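Local coordinates for lipid Binding Protein (Caenorhabditis elegans, PDB 6C1Z) that carries unsaturated fatty acids such as oleic acid from the lysosome to the nucleus, where it activates transcription of longevity and mitochondrial beta-oxidation genes, at residues R11-H16 / S41-I46; S83-V88 / D100-N105; I96-K101 / S108-T113. One frame throughout, in Å; residues are numbered along the deposited sequence.

Contact 1 (R11-H16 / S41-I46)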
loop_
_atom_site.group_PDB
_atom_site.type_symbol
_atom_site.label_atom_id
_atom_site.label_comp_id
_atom_site.label_asym_id
_atom_site.label_seq_id
_atom_site.Cartn_x
_atom_site.Cartn_y
_atom_site.Cartn_z
ATOM N N ARG A 11 -1.114 -3.887 -14.048
ATOM C CA ARG A 11 0.245 -3.739 -13.566
ATOM C C ARG A 11 0.650 -2.278 -13.701
ATOM O O ARG A 11 0.393 -1.652 -14.731
ATOM C CB ARG A 11 1.199 -4.671 -14.346
ATOM C CG ARG A 11 1.114 -6.148 -13.893
ATOM C CD ARG A 11 1.759 -7.153 -14.848
ATOM N NE ARG A 11 3.207 -6.983 -14.942
ATOM C CZ ARG A 11 4.091 -7.524 -14.110
ATOM N NH1 ARG A 11 3.695 -8.282 -13.096
ATOM N NH2 ARG A 11 5.384 -7.285 -14.292
ATOM N N TRP A 12 1.311 -1.751 -12.674
ATOM C CA TRP A 12 1.551 -0.329 -12.496
ATOM C C TRP A 12 3.004 -0.125 -12.077
ATOM O O TRP A 12 3.523 -0.877 -11.245
ATOM C CB TRP A 12 0.614 0.201 -11.393
ATOM C CG TRP A 12 -0.861 0.031 -11.643
ATOM C CD1 TRP A 12 -1.651 -1.017 -11.238
ATOM C CD2 TRP A 12 -1.732 0.942 -12.337
ATOM N NE1 TRP A 12 -2.951 -0.817 -11.645
ATOM C CE2 TRP A 12 -3.020 0.376 -12.321
ATOM C CE3 TRP A 12 -1.547 2.185 -12.989
ATOM C CZ2 TRP A 12 -4.118 1.016 -12.882
ATOM C CZ3 TRP A 12 -2.631 2.798 -13.541
ATOM C CH2 TRP A 12 -3.893 2.213 -13.498
ATOM N N LYS A 13 3.664 0.880 -12.659
ATOM C CA LYS A 13 5.089 1.139 -12.451
ATOM C C LYS A 13 5.252 2.468 -11.716
ATOM O O LYS A 13 4.668 3.478 -12.125
ATOM C CB LYS A 13 5.828 1.196 -13.792
ATOM C CG LYS A 13 5.832 -0.113 -14.560
ATOM C CD LYS A 13 6.775 -1.118 -13.961
ATOM C CE LYS A 13 6.818 -2.369 -14.810
ATOM N NZ LYS A 13 7.918 -3.297 -14.420
ATOM N N LEU A 14 6.042 2.478 -10.632
ATOM C CA LEU A 14 6.226 3.719 -9.880
ATOM C C LEU A 14 6.961 4.757 -10.728
ATOM O O LEU A 14 8.024 4.471 -11.276
ATOM C CB LEU A 14 7.028 3.443 -8.607
ATOM C CG LEU A 14 7.165 4.645 -7.669
ATOM C CD1 LEU A 14 5.881 4.925 -6.936
ATOM C CD2 LEU A 14 8.303 4.466 -6.687
ATOM N N VAL A 15 6.402 5.964 -10.817
ATOM C CA VAL A 15 7.050 7.081 -11.492
ATOM C C VAL A 15 7.352 8.263 -10.578
ATOM O O VAL A 15 8.155 9.124 -10.959
ATOM C CB VAL A 15 6.255 7.543 -12.732
ATOM C CG1 VAL A 15 6.203 6.430 -13.751
ATOM C CG2 VAL A 15 4.858 7.980 -12.349
ATOM N N HIS A 16 6.740 8.381 -9.405
ATOM C CA HIS A 16 7.068 9.481 -8.506
ATOM C C HIS A 16 6.802 9.055 -7.071
ATOM O O HIS A 16 5.867 8.309 -6.807
ATOM C CB HIS A 16 6.244 10.741 -8.807
ATOM C CG HIS A 16 6.426 11.828 -7.795
ATOM N ND1 HIS A 16 7.516 12.673 -7.796
ATOM C CD2 HIS A 16 5.668 12.193 -6.734
ATOM C CE1 HIS A 16 7.413 13.520 -6.787
ATOM N NE2 HIS A 16 6.302 13.250 -6.127
ATOM N N SER A 41 11.988 1.222 -7.522
ATOM C CA SER A 41 10.796 1.673 -8.241
ATOM C C SER A 41 9.949 0.429 -8.482
ATOM O O SER A 41 10.071 -0.218 -9.534
ATOM C CB SER A 41 11.163 2.366 -9.553
ATOM O OG SER A 41 11.836 3.588 -9.295
ATOM N N PRO A 42 9.088 0.064 -7.534
ATOM C CA PRO A 42 8.405 -1.232 -7.598
ATOM C C PRO A 42 7.353 -1.264 -8.688
ATOM O O PRO A 42 6.932 -0.238 -9.229
ATOM C CB PRO A 42 7.761 -1.369 -6.217
ATOM C CG PRO A 42 7.676 -0.005 -5.683
ATOM C CD PRO A 42 8.795 0.775 -6.275
ATOM N N THR A 43 6.935 -2.488 -9.006
ATOM C CA THR A 43 5.782 -2.746 -9.850
ATOM C C THR A 43 4.659 -3.255 -8.963
ATOM O O THR A 43 4.849 -4.194 -8.182
ATOM C CB THR A 43 6.135 -3.795 -10.897
ATOM O OG1 THR A 43 7.168 -3.270 -11.728
ATOM C CG2 THR A 43 4.929 -4.136 -11.752
ATOM N N LEU A 44 3.495 -2.638 -9.084
ATOM C CA LEU A 44 2.333 -3.015 -8.304
ATOM C C LEU A 44 1.370 -3.729 -9.234
ATOM O O LEU A 44 0.945 -3.169 -10.244
ATOM C CB LEU A 44 1.684 -1.776 -7.687
ATOM C CG LEU A 44 0.274 -1.917 -7.090
ATOM C CD1 LEU A 44 0.237 -2.928 -5.976
ATOM C CD2 LEU A 44 -0.243 -0.562 -6.603
ATOM N N GLU A 45 1.052 -4.971 -8.916
ATOM C CA GLU A 45 0.102 -5.756 -9.675
ATOM C C GLU A 45 -1.149 -5.900 -8.834
ATOM O O GLU A 45 -1.075 -6.339 -7.678
ATOM C CB GLU A 45 0.695 -7.131 -9.966
ATOM C CG GLU A 45 -0.259 -8.180 -10.477
ATOM C CD GLU A 45 0.429 -9.512 -10.639
ATOM O OE1 GLU A 45 0.674 -10.207 -9.617
ATOM O OE2 GLU A 45 0.760 -9.838 -11.791
ATOM N N ILE A 46 -2.287 -5.545 -9.422
ATOM C CA ILE A 46 -3.586 -5.664 -8.770
ATOM C C ILE A 46 -4.388 -6.656 -9.590
ATOM O O ILE A 46 -4.563 -6.478 -10.808
ATOM C CB ILE A 46 -4.305 -4.310 -8.687
ATOM C CG1 ILE A 46 -3.560 -3.374 -7.748
ATOM C CG2 ILE A 46 -5.758 -4.488 -8.228
ATOM C CD1 ILE A 46 -4.078 -1.932 -7.791
#
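Strands 10-18 and 43-49 run side by side and antiparallel in the beta-barrel wall of this fatty acid-binding protein, although helices 20-27 and 31-39 lie between them in sequence. Trp12 and Leu44 form a hydrogen-bonded pair: Trp12 N donates to Leu44 O, and Leu44 N returns a straighter bond to Trp12 O. The Trp12 ring turns so that CD1 sits 3.5 Å from Leu44 O, which meets the indole edge in plane. Ile46 CD1 comes obliquely to the same end of the indole, whose NE1 hydrogen-bonds Phe8 O, and Leu120 packs against Trp12, Leu44 and Ile46 alike, so bulky apolar residues suit this buried face. Past Leu14 N, bonded to Pro42 O, the Leu14 side chain lies alongside the proline, with CD2 resting 3.7 Å from Pro42 CD. On the opposite face, Thr43 is the small bump between two long neighbours. Its CG2 stands over one face of the Arg11 guanidinium, 4.1 Å above the plane and toward the rim. Against its other branch, OG1, Lys13 lays CD and CE, the chain bent at chi2 (-74°), and NZ donates to Thr43 OG1 at 2.8 Å. An alanine at Lys13 would remove this ammonium and its methylenes, and would probably cost Thr43 OG1 the hydrogen bond and loosen packing beside it. Arg11 NH1 reaches Glu45 OE2 in a salt bridge at 3.6 Å, while NE pairs with Glu138. Shared between two carboxylates, the guanidinium is likely to stay charged, and the polar face contrasts with the apolar one behind it.

Contact 2 (S83-V88 / D100-N105). With SO4 (sulfate ion), chain B.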
loop_
_atom_site.group_PDB
_atom_site.type_symbol
_atom_site.label_atom_id
_atom_site.label_comp_id
_atom_site.label_asym_id
_atom_site.label_seq_id
_atom_site.Cartn_x
_atom_site.Cartn_y
_atom_site.Cartn_z
ATOM N N SER A 83 3.117 -7.725 12.587
ATOM C CA SER A 83 1.746 -8.128 12.338
ATOM C C SER A 83 0.795 -7.003 12.712
ATOM O O SER A 83 0.999 -6.299 13.704
ATOM C CB SER A 83 1.390 -9.376 13.134
ATOM O OG SER A 83 1.691 -9.189 14.503
ATOM N N TYR A 84 -0.247 -6.849 11.907
ATOM C CA TYR A 84 -1.223 -5.786 12.074
ATOM C C TYR A 84 -2.613 -6.374 11.897
ATOM O O TYR A 84 -2.785 -7.421 11.259
ATOM C CB TYR A 84 -1.013 -4.651 11.045
ATOM C CG TYR A 84 0.321 -3.963 11.164
ATOM C CD1 TYR A 84 1.446 -4.458 10.528
ATOM C CD2 TYR A 84 0.462 -2.821 11.926
ATOM C CE1 TYR A 84 2.661 -3.827 10.639
ATOM C CE2 TYR A 84 1.671 -2.183 12.043
ATOM C CZ TYR A 84 2.765 -2.683 11.397
ATOM O OH TYR A 84 3.987 -2.057 11.527
ATOM N N ASN A 85 -3.618 -5.666 12.406
ATOM C CA ASN A 85 -5.012 -5.984 12.119
ATOM C C ASN A 85 -5.430 -5.015 11.019
ATOM O O ASN A 85 -5.522 -3.805 11.249
ATOM C CB ASN A 85 -5.902 -5.820 13.350
ATOM C CG ASN A 85 -5.792 -6.982 14.309
ATOM O OD1 ASN A 85 -5.921 -8.132 13.915
ATOM N ND2 ASN A 85 -5.554 -6.682 15.571
ATOM N N THR A 86 -5.643 -5.532 9.811
ATOM C CA THR A 86 -5.875 -4.706 8.633
ATOM C C THR A 86 -7.300 -4.883 8.122
ATOM O O THR A 86 -7.861 -5.975 8.157
ATOM C CB THR A 86 -4.844 -5.056 7.555
ATOM O OG1 THR A 86 -3.539 -4.693 8.044
ATOM C CG2 THR A 86 -5.140 -4.309 6.269
ATOM N N LEU A 87 -7.891 -3.787 7.661
ATOM C CA LEU A 87 -9.238 -3.801 7.092
ATOM C C LEU A 87 -9.218 -2.918 5.857
ATOM O O LEU A 87 -8.874 -1.732 5.957
ATOM C CB LEU A 87 -10.243 -3.246 8.109
ATOM C CG LEU A 87 -11.678 -3.046 7.636
ATOM C CD1 LEU A 87 -12.305 -4.327 7.159
ATOM C CD2 LEU A 87 -12.500 -2.464 8.770
ATOM N N VAL A 88 -9.596 -3.472 4.700
ATOM C CA VAL A 88 -9.633 -2.729 3.435
ATOM C C VAL A 88 -11.082 -2.546 3.028
ATOM O O VAL A 88 -11.854 -3.506 3.031
ATOM C CB VAL A 88 -8.854 -3.443 2.318
ATOM C CG1 VAL A 88 -8.712 -2.509 1.099
ATOM C CG2 VAL A 88 -7.468 -3.909 2.808
ATOM N N ASP A 100 -3.956 -1.496 11.447
ATOM C CA ASP A 100 -3.956 -1.170 12.870
ATOM C C ASP A 100 -2.882 -1.949 13.629
ATOM O O ASP A 100 -2.775 -3.177 13.511
ATOM C CB ASP A 100 -5.322 -1.470 13.501
ATOM C CG ASP A 100 -6.428 -0.549 13.021
ATOM O OD1 ASP A 100 -6.144 0.541 12.499
ATOM O OD2 ASP A 100 -7.607 -0.918 13.202
ATOM N N LYS A 101 -2.094 -1.229 14.411
ATOM C CA LYS A 101 -1.082 -1.885 15.219
ATOM C C LYS A 101 -1.716 -2.842 16.214
ATOM O O LYS A 101 -2.878 -2.697 16.618
ATOM C CB LYS A 101 -0.209 -0.866 15.950
ATOM C CG LYS A 101 -0.892 -0.068 17.037
ATOM C CD LYS A 101 0.106 0.882 17.680
ATOM C CE LYS A 101 -0.516 1.711 18.780
ATOM N NZ LYS A 101 0.487 2.632 19.375
ATOM N N ILE A 102 -0.945 -3.857 16.566
ATOM C CA ILE A 102 -1.293 -4.799 17.623
ATOM C C ILE A 102 -0.486 -4.529 18.888
ATOM O O ILE A 102 -1.040 -4.433 19.987
ATOM C CB ILE A 102 -1.120 -6.258 17.139
ATOM C CG1 ILE A 102 -2.107 -6.530 15.998
ATOM C CG2 ILE A 102 -1.327 -7.250 18.283
ATOM C CD1 ILE A 102 -1.916 -7.849 15.304
ATOM N N LYS A 103 0.829 -4.387 18.745
ATOM C CA LYS A 103 1.694 -4.031 19.857
ATOM C C LYS A 103 1.743 -2.519 20.004
ATOM O O LYS A 103 1.815 -1.788 19.007
ATOM C CB LYS A 103 3.101 -4.582 19.620
ATOM C CG LYS A 103 3.167 -6.122 19.541
ATOM C CD LYS A 103 2.576 -6.800 20.780
ATOM C CE LYS A 103 2.666 -8.332 20.723
ATOM N NZ LYS A 103 1.520 -8.971 19.998
ATOM N N GLU A 104 1.719 -2.058 21.261
ATOM C CA GLU A 104 1.485 -0.647 21.547
ATOM C C GLU A 104 2.609 0.229 21.009
ATOM O O GLU A 104 2.365 1.373 20.605
ATOM C CB GLU A 104 1.307 -0.474 23.061
ATOM C CG GLU A 104 1.061 0.950 23.556
ATOM C CD GLU A 104 -0.251 1.522 23.068
ATOM O OE1 GLU A 104 -1.002 0.804 22.371
ATOM O OE2 GLU A 104 -0.532 2.698 23.382
ATOM N N ASN A 105 3.832 -0.298 20.963
ATOM C CA ASN A 105 4.992 0.450 20.504
ATOM C C ASN A 105 5.107 0.481 18.993
ATOM O O ASN A 105 6.023 1.128 18.471
ATOM C CB ASN A 105 6.270 -0.166 21.075
ATOM C CG ASN A 105 6.423 -1.630 20.707
ATOM O OD1 ASN A 105 5.461 -2.397 20.747
ATOM N ND2 ASN A 105 7.637 -2.023 20.344
HETATM S S SO4 B . -0.452 5.149 16.226
HETATM O O1 SO4 B . -1.469 4.102 16.329
HETATM O O2 SO4 B . -1.002 6.433 16.632
HETATM O O3 SO4 B . 0.699 4.808 17.056
HETATM O O4 SO4 B . 0.026 5.195 14.838
HETATM O O HOH W 1 1.396 -4.445 15.627
HETATM O O HOH W 2 -5.434 -3.932 16.433
#
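Asn85 and Asp100 hold the two segments together as an antiparallel hydrogen-bonded pair. Asn85 N donates a hydrogen bond to Asp100 O at 2.9 Å, in the carbonyl plane. The return bond, Asp100 N to Asn85 O, is 2.8 Å long, but its donor lies 38° out of the carbonyl plane. Beside this pair the Tyr84 side chain, with CG anti to its carbonyl carbon, brings CD2 to 3.8 Å from Lys101 CA, and the peptide joining Asp100 to Lys101 lies at the edge of the ring. Ile102 turns back toward the other strand, and its CG1 meets Asn85 ND2 at 3.5 Å, the two side chains crossing at about a right angle. The branched isoleucine thus lends a hydrophobic cover to the Asn85 amide at the protein surface. These strands, 83-91 and 94-101, are the arms of a beta hairpin in the fatty acid-binding protein barrel, and the contact lies at the end remote from the hairpin's turn, where the second strand gives way to a loop. Waters span the widening gap. One accepts from Ile102 N and donates to Ser83 O; the other accepts from Asn85 ND2 and donates to Lys101 O at 2.8 Å. Farther out, Lys101, its CG crowded between backbone N and carbonyl carbon (chi1 68°) and its chain extended beyond, carries NZ to Glu104 O, 2.6 Å away and on a lone pair, tying the lysine to the departing loop. The same NZ donates to O3 of a sulfate, probably from the crystallisation liquor, at 3.2 Å. On the other side of strand 83-91, Tyr84 and Thr86 bond through their backbones to Glu76 and Phe74, while the Tyr84 hydroxyl is hydrogen-bonded to Asp80.

Contact 3 (I96-K101 / S108-T113). With SO4 (sulfate ion), chain B.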
loop_
_atom_site.group_PDB
_atom_site.type_symbol
_atom_site.label_atom_id
_atom_site.label_comp_id
_atom_site.label_asym_id
_atom_site.label_seq_id
_atom_site.Cartn_x
_atom_site.Cartn_y
_atom_site.Cartn_z
ATOM N N ILE A 96 -9.237 1.841 0.603
ATOM C CA ILE A 96 -8.729 2.408 1.846
ATOM C C ILE A 96 -8.392 1.251 2.765
ATOM O O ILE A 96 -9.267 0.434 3.086
ATOM C CB ILE A 96 -9.756 3.318 2.514
ATOM C CG1 ILE A 96 -10.200 4.405 1.539
ATOM C CG2 ILE A 96 -9.161 3.908 3.778
ATOM C CD1 ILE A 96 -11.309 5.285 2.078
ATOM N N SER A 97 -7.126 1.159 3.168
ATOM C CA SER A 97 -6.682 0.148 4.123
ATOM C C SER A 97 -6.307 0.787 5.459
ATOM O O SER A 97 -5.457 1.684 5.522
ATOM C CB SER A 97 -5.497 -0.615 3.560
ATOM O OG SER A 97 -5.097 -1.575 4.537
ATOM N N HIS A 98 -6.971 0.338 6.531
ATOM C CA HIS A 98 -6.589 0.680 7.895
ATOM C C HIS A 98 -5.732 -0.447 8.444
ATOM O O HIS A 98 -6.226 -1.548 8.695
ATOM C CB HIS A 98 -7.820 0.919 8.762
ATOM C CG HIS A 98 -8.460 2.243 8.502
ATOM N ND1 HIS A 98 -9.322 2.468 7.447
ATOM C CD2 HIS A 98 -8.291 3.438 9.112
ATOM C CE1 HIS A 98 -9.705 3.735 7.457
ATOM N NE2 HIS A 98 -9.081 4.347 8.447
ATOM N N GLN A 99 -4.443 -0.180 8.584
ATOM C CA GLN A 99 -3.485 -1.155 9.088
ATOM C C GLN A 99 -3.267 -0.788 10.554
ATOM O O GLN A 99 -2.492 0.114 10.861
ATOM C CB GLN A 99 -2.205 -1.077 8.263
ATOM C CG GLN A 99 -1.168 -2.127 8.713
ATOM C CD GLN A 99 0.144 -1.993 7.976
ATOM O OE1 GLN A 99 0.999 -1.178 8.331
ATOM N NE2 GLN A 99 0.314 -2.791 6.930
ATOM N N ASP A 100 -3.956 -1.496 11.447
ATOM C CA ASP A 100 -3.956 -1.170 12.870
ATOM C C ASP A 100 -2.882 -1.949 13.629
ATOM O O ASP A 100 -2.775 -3.177 13.511
ATOM C CB ASP A 100 -5.322 -1.470 13.501
ATOM C CG ASP A 100 -6.428 -0.549 13.021
ATOM O OD1 ASP A 100 -6.144 0.541 12.499
ATOM O OD2 ASP A 100 -7.607 -0.918 13.202
ATOM N N LYS A 101 -2.094 -1.229 14.411
ATOM C CA LYS A 101 -1.082 -1.885 15.219
ATOM C C LYS A 101 -1.716 -2.842 16.214
ATOM O O LYS A 101 -2.878 -2.697 16.618
ATOM C CB LYS A 101 -0.209 -0.866 15.950
ATOM C CG LYS A 101 -0.892 -0.068 17.037
ATOM C CD LYS A 101 0.106 0.882 17.680
ATOM C CE LYS A 101 -0.516 1.711 18.780
ATOM N NZ LYS A 101 0.487 2.632 19.375
ATOM N N SER A 108 0.269 2.571 13.589
ATOM C CA SER A 108 -0.784 2.252 12.648
ATOM C C SER A 108 -0.636 3.136 11.425
ATOM O O SER A 108 -0.043 4.224 11.489
ATOM C CB SER A 108 -2.151 2.477 13.305
ATOM O OG SER A 108 -2.331 1.625 14.412
ATOM N N SER A 109 -1.210 2.677 10.312
ATOM C CA SER A 109 -1.148 3.404 9.055
ATOM C C SER A 109 -2.491 3.352 8.351
ATOM O O SER A 109 -3.306 2.463 8.582
ATOM C CB SER A 109 -0.120 2.816 8.082
ATOM O OG SER A 109 1.207 2.987 8.545
ATOM N N VAL A 110 -2.713 4.335 7.466
ATOM C CA VAL A 110 -3.842 4.318 6.534
ATOM C C VAL A 110 -3.284 4.433 5.132
ATOM O O VAL A 110 -2.524 5.363 4.843
ATOM C CB VAL A 110 -4.843 5.457 6.794
ATOM C CG1 VAL A 110 -5.991 5.388 5.794
ATOM C CG2 VAL A 110 -5.374 5.348 8.194
ATOM N N PHE A 111 -3.662 3.494 4.263
ATOM C CA PHE A 111 -3.246 3.491 2.870
ATOM C C PHE A 111 -4.454 3.782 1.993
ATOM O O PHE A 111 -5.518 3.197 2.178
ATOM C CB PHE A 111 -2.666 2.141 2.480
ATOM C CG PHE A 111 -1.611 1.641 3.415
ATOM C CD1 PHE A 111 -0.448 2.354 3.638
ATOM C CD2 PHE A 111 -1.791 0.462 4.096
ATOM C CE1 PHE A 111 0.532 1.861 4.517
ATOM C CE2 PHE A 111 -0.810 -0.025 4.967
ATOM C CZ PHE A 111 0.335 0.675 5.162
ATOM N N THR A 112 -4.310 4.713 1.061
ATOM C CA THR A 112 -5.393 5.048 0.149
ATOM C C THR A 112 -4.882 4.882 -1.262
ATOM O O THR A 112 -3.808 5.394 -1.579
ATOM C CB THR A 112 -5.858 6.483 0.379
ATOM O OG1 THR A 112 -6.182 6.658 1.765
ATOM C CG2 THR A 112 -7.093 6.778 -0.473
ATOM N N THR A 113 -5.640 4.157 -2.095
ATOM C CA THR A 113 -5.268 3.914 -3.483
ATOM C C THR A 113 -6.421 4.375 -4.353
ATOM O O THR A 113 -7.562 3.975 -4.151
ATOM C CB THR A 113 -4.967 2.437 -3.721
ATOM O OG1 THR A 113 -3.933 2.011 -2.822
ATOM C CG2 THR A 113 -4.491 2.171 -5.112
HETATM S S SO4 B . -0.452 5.149 16.226
HETATM O O1 SO4 B . -1.469 4.102 16.329
HETATM O O2 SO4 B . -1.002 6.433 16.632
HETATM O O3 SO4 B . 0.699 4.808 17.056
HETATM O O4 SO4 B . 0.026 5.195 14.838
HETATM O O HOH W 3 1.673 0.781 10.058
HETATM O O HOH W 4 -5.154 2.429 10.761
#
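A beta hairpin of the fatty acid-binding protein barrel is formed by strands 94-101 and 109-116. Ser97 with Phe111, and Gln99 with Ser109, are its hydrogen-bonded pairs, each closed by two backbone bonds; Ser97 N to Phe111 O, at 2.8 Å, is nearly straight. On the face of these four residues, Gln99 crosses Phe111 obliquely and presents its amide to the ring's edge, with NE2 3.6 Å from Phe111 CE2 and the planes 86° apart. The polar ends of Gln99 are satisfied: NE2 by Glu76, and OE1 by a water that also accepts from Ser109 OG, itself bonded to the Tyr23 hydroxyl of helix 20-27. A long, flexible glutamine can therefore lie against an aromatic ring and still meet polar partners. The reverse face carries Ile96, His98, Val110 and Thr112. Val110, beta-branched, offers CG1 to Ile96 CG2 at 4.0 Å and CG2 to His98 CD2 at 3.6 Å, so its two methyls each serve a different neighbour. At the open end, Ser108 takes over where the backbone pairing stops. Its N donates to sulfate O4, and Lys101 N points almost straight at Ser108 OG, 2.9 Å away, with an angle of 177° at the hydrogen.

How the contacts relate
All three contacts belong to one antiparallel sheet. Contacts 2 and 3 share strand 94-101, holding it from its two edges, and their centres are 9 Å apart; contact 1 lies on the other side of the chain's centre, its own centre 25 Å from that of contact 2. Contact 2 is a surface contact, where water, amide and loop take over from strand pairing. Contacts 1 and 3 are partly buried, each having two differing faces: contact 1 sets an apolar side against one with a salt bridge and a lysine-threonine bond, whereas contact 3 mixes polar and aromatic groups on the side of Gln99, the serines and Phe111. Contacts 2 and 3 join hairpin neighbours, while contact 1 joins strands separated by two helices.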